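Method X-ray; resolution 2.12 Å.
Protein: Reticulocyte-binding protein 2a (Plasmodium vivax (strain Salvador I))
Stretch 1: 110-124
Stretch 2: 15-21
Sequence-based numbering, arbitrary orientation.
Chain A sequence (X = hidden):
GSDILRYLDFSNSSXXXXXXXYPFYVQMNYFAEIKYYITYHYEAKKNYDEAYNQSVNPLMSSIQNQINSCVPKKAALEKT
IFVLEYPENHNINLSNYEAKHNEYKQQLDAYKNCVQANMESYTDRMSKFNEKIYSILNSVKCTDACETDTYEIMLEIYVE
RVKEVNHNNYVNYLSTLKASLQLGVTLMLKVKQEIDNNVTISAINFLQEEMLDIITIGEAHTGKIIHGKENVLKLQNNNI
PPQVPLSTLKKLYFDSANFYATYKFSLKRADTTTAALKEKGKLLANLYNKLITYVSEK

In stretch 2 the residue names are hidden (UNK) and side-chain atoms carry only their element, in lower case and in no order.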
# COMPACT_ATOMS: atom_id res chain seq x y z
N ALA A 110 -7.53 12.20 -11.92
CA ALA A 110 -7.41 13.49 -11.25
C ALA A 110 -7.06 13.32 -9.77
O ALA A 110 -6.27 14.09 -9.23
CB ALA A 110 -8.70 14.29 -11.40
N TYR A 111 -7.65 12.32 -9.13
CA TYR A 111 -7.36 12.04 -7.72
C TYR A 111 -5.93 11.57 -7.55
O TYR A 111 -5.23 11.99 -6.63
CB TYR A 111 -8.34 11.01 -7.16
CG TYR A 111 -8.12 10.69 -5.69
CD1 TYR A 111 -8.29 11.67 -4.72
CD2 TYR A 111 -7.76 9.42 -5.28
CE1 TYR A 111 -8.09 11.39 -3.38
CE2 TYR A 111 -7.56 9.13 -3.94
CZ TYR A 111 -7.73 10.12 -3.00
OH TYR A 111 -7.54 9.85 -1.66
N LYS A 112 -5.49 10.68 -8.44
CA LYS A 112 -4.12 10.18 -8.41
C LYS A 112 -3.10 11.32 -8.51
O LYS A 112 -2.10 11.32 -7.79
CB LYS A 112 -3.89 9.19 -9.55
CG LYS A 112 -2.45 8.68 -9.66
CD LYS A 112 -2.29 7.71 -10.81
CE LYS A 112 -0.87 7.16 -10.87
NZ LYS A 112 -0.69 6.20 -12.00
N ASN A 113 -3.38 12.29 -9.38
CA ASN A 113 -2.48 13.42 -9.56
C ASN A 113 -2.47 14.35 -8.35
O ASN A 113 -1.44 14.91 -8.00
CB ASN A 113 -2.85 14.20 -10.82
CG ASN A 113 -2.48 13.47 -12.09
OD1 ASN A 113 -1.56 12.66 -12.10
ND2 ASN A 113 -3.21 13.74 -13.16
N CYS A 114 -3.63 14.52 -7.73
CA CYS A 114 -3.76 15.33 -6.53
C CYS A 114 -2.97 14.69 -5.39
O CYS A 114 -2.33 15.38 -4.59
CB CYS A 114 -5.23 15.49 -6.15
SG CYS A 114 -5.54 16.41 -4.62
N VAL A 115 -3.00 13.36 -5.33
CA VAL A 115 -2.29 12.61 -4.31
C VAL A 115 -0.79 12.57 -4.58
O VAL A 115 0.02 12.77 -3.67
CB VAL A 115 -2.84 11.16 -4.21
CG1 VAL A 115 -1.94 10.30 -3.32
CG2 VAL A 115 -4.26 11.17 -3.69
N GLN A 116 -0.42 12.34 -5.83
CA GLN A 116 0.98 12.24 -6.21
C GLN A 116 1.64 13.60 -6.45
O GLN A 116 2.80 13.67 -6.85
CB GLN A 116 1.14 11.38 -7.46
CG GLN A 116 1.05 9.88 -7.21
CD GLN A 116 1.33 9.08 -8.47
OE1 GLN A 116 1.26 9.61 -9.58
NE2 GLN A 116 1.65 7.80 -8.30
N ALA A 117 0.89 14.68 -6.23
CA ALA A 117 1.45 16.02 -6.41
C ALA A 117 2.59 16.25 -5.41
O ALA A 117 2.53 15.77 -4.28
CB ALA A 117 0.37 17.08 -6.24
N ASN A 118 3.62 16.96 -5.86
CA ASN A 118 4.79 17.27 -5.03
C ASN A 118 5.55 16.03 -4.56
O ASN A 118 6.35 16.12 -3.62
CB ASN A 118 4.37 18.11 -3.82
CG ASN A 118 3.56 19.32 -4.21
OD1 ASN A 118 3.96 20.11 -5.06
ND2 ASN A 118 2.39 19.47 -3.59
N MET A 119 5.30 14.90 -5.20
CA MET A 119 5.93 13.62 -4.84
C MET A 119 7.45 13.74 -4.81
O MET A 119 8.12 13.19 -3.94
CB MET A 119 5.51 12.54 -5.83
CG MET A 119 6.55 11.47 -6.12
SD MET A 119 6.00 10.28 -7.36
CE MET A 119 5.34 11.38 -8.62
N GLU A 120 7.96 14.50 -5.76
CA GLU A 120 9.38 14.67 -5.97
C GLU A 120 10.02 15.55 -4.91
O GLU A 120 11.11 15.25 -4.40
CB GLU A 120 9.61 15.28 -7.34
CG GLU A 120 11.03 15.35 -7.76
CD GLU A 120 11.15 15.71 -9.22
OE1 GLU A 120 11.00 16.90 -9.57
OE2 GLU A 120 11.35 14.78 -10.03
N SER A 121 9.34 16.65 -4.59
CA SER A 121 9.77 17.55 -3.54
C SER A 121 9.73 16.84 -2.18
O SER A 121 10.62 17.02 -1.36
CB SER A 121 8.90 18.80 -3.52
OG SER A 121 8.97 19.49 -4.75
N TYR A 122 8.69 16.04 -1.98
CA TYR A 122 8.55 15.26 -0.75
C TYR A 122 9.69 14.25 -0.59
O TYR A 122 10.30 14.15 0.48
CB TYR A 122 7.21 14.54 -0.72
CG TYR A 122 6.03 15.45 -0.52
CD1 TYR A 122 6.17 16.68 0.11
CD2 TYR A 122 4.76 15.09 -0.96
CE1 TYR A 122 5.10 17.53 0.30
CE2 TYR A 122 3.67 15.93 -0.78
CZ TYR A 122 3.85 17.15 -0.15
OH TYR A 122 2.78 17.99 0.04
N THR A 123 9.96 13.49 -1.65
CA THR A 123 11.02 12.49 -1.65
C THR A 123 12.39 13.12 -1.39
O THR A 123 13.22 12.55 -0.68
CB THR A 123 11.06 11.73 -2.99
OG1 THR A 123 9.80 11.10 -3.22
CG2 THR A 123 12.16 10.68 -2.99
N ASP A 124 12.62 14.30 -1.97
CA ASP A 124 13.88 15.01 -1.80
C ASP A 124 14.13 15.38 -0.34
O ASP A 124 15.24 15.23 0.16
CB ASP A 124 13.90 16.28 -2.67
CG ASP A 124 14.03 15.97 -4.15
OD1 ASP A 124 14.07 14.77 -4.51
OD2 ASP A 124 14.10 16.92 -4.95
N UNK A 15 8.81 1.29 -8.50
CA UNK A 15 8.26 0.28 -7.61
C UNK A 15 7.89 0.87 -6.26
O UNK A 15 7.44 0.16 -5.36
N UNK A 16 8.08 2.18 -6.13
CA UNK A 16 7.63 2.89 -4.94
C UNK A 16 6.11 2.84 -4.87
O UNK A 16 5.42 2.81 -5.90
o UNK A 16 8.44 7.15 -4.64
c UNK A 16 7.14 5.33 -5.54
c UNK A 16 7.57 6.78 -5.44
n UNK A 16 6.94 7.63 -6.24
c UNK A 16 8.14 4.34 -4.96
N UNK A 17 5.57 2.78 -3.66
CA UNK A 17 4.13 2.79 -3.48
C UNK A 17 3.75 4.02 -2.68
O UNK A 17 4.12 4.15 -1.51
c UNK A 17 3.62 1.52 -2.78
c UNK A 17 3.93 0.27 -3.62
c UNK A 17 2.13 1.61 -2.51
c UNK A 17 3.47 -1.03 -2.99
N UNK A 18 3.03 4.94 -3.31
CA UNK A 18 2.51 6.10 -2.61
C UNK A 18 1.11 5.78 -2.10
O UNK A 18 0.22 5.48 -2.89
c UNK A 18 1.78 8.49 -2.80
c UNK A 18 3.97 8.93 -4.82
c UNK A 18 3.90 7.73 -3.92
c UNK A 18 2.48 7.34 -3.52
N UNK A 19 0.94 5.83 -0.79
CA UNK A 19 -0.31 5.43 -0.18
C UNK A 19 -1.21 6.63 0.11
O UNK A 19 -0.74 7.72 0.39
c UNK A 19 -0.05 4.65 1.11
o UNK A 19 -1.26 4.20 1.70
N UNK A 20 -2.52 6.41 0.02
CA UNK A 20 -3.49 7.46 0.30
C UNK A 20 -3.80 7.55 1.79
O UNK A 20 -4.54 8.43 2.22
c UNK A 20 -4.61 7.46 -1.96
o UNK A 20 -5.25 5.88 -0.26
c UNK A 20 -4.81 7.22 -0.47
N UNK A 21 -3.21 6.64 2.56
CA UNK A 21 -3.42 6.61 4.01
C UNK A 21 -2.10 6.77 4.77
O UNK A 21 -1.03 6.45 4.25
c UNK A 21 -4.13 5.31 4.45
c UNK A 21 -5.45 5.14 3.72
c UNK A 21 -3.23 4.11 4.23

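Position 15 has backbone atoms and nothing more, so it is glycine. Its phi/psi of 101/1 explains the choice: at these angles a CB would be jammed against the carbonyl oxygen of the preceding residue. Gly 15 does not touch stretch 1.

Position 16 carries three carbons in an unbranched row, the third bearing one oxygen and one nitrogen. The CA-to-CB bond points toward stretch 1, and the extended chain (chi2 175°) brings its end to Met 119, with the side-chain nitrogen of position 16 3.0 Å from SD of Met 119. A carboxamide on a two-carbon spacer is glutamine, and the nitrogen is NE2 of Gln 16. This close approach is not counted as a hydrogen bond. The length of the side chain is what allows a residue whose own backbone lies well away to reach the helix.

Position 17 has four carbons, forked at the first, with one arm two carbons long. Its CA-to-CB bond points away and its side chain does not reach stretch 1. The branching identifies isoleucine, and Ile 17 contributes nothing to this contact.

Position 18 repeats that pattern of four carbons, forked at the first with one longer arm, but points toward stretch 1 and is buried there against Val 115, Gln 116 and Met 119. It too is isoleucine. The long arm places CD1 of Ile 18 3.5 Å from SD of Met 119 and 3.9 Å from CG of Gln 116, while the short arm sets CG2 of Ile 18 4.2 Å from CG1 of Val 115. A forked aliphatic chain thus meets neighbours at both arms.

Position 19 shows one carbon followed by one oxygen and points away from stretch 1: serine. Ser 19 uses its OG to accept a hydrogen bond from the backbone N of position 21, 3.2 Å long and nearly straight at 166°.

Position 20 has one carbon bearing an oxygen and a carbon, and the carbon arm packs on Val 115 and Tyr 111. This fork is that of threonine. The methyl CG2 of Thr 20 lies 4.1 Å from CG2 of Val 115 and 3.8 Å from OH of Tyr 111, while its hydroxyl is hydrogen-bonded elsewhere in the structure, so this polar group is satisfied despite burial.

Position 21, one carbon carrying two others, is out of reach of stretch 1; it is valine.

The contact works by alternation: 16, 18 and 20 face stretch 1, whereas 17 and 19 turn away. No hydrogen bond crosses between the stretches; packing around Ile 18 and Thr 20 accounts for most of the area covered on stretch 2.

Stretch 2 15-21: GQIISTV
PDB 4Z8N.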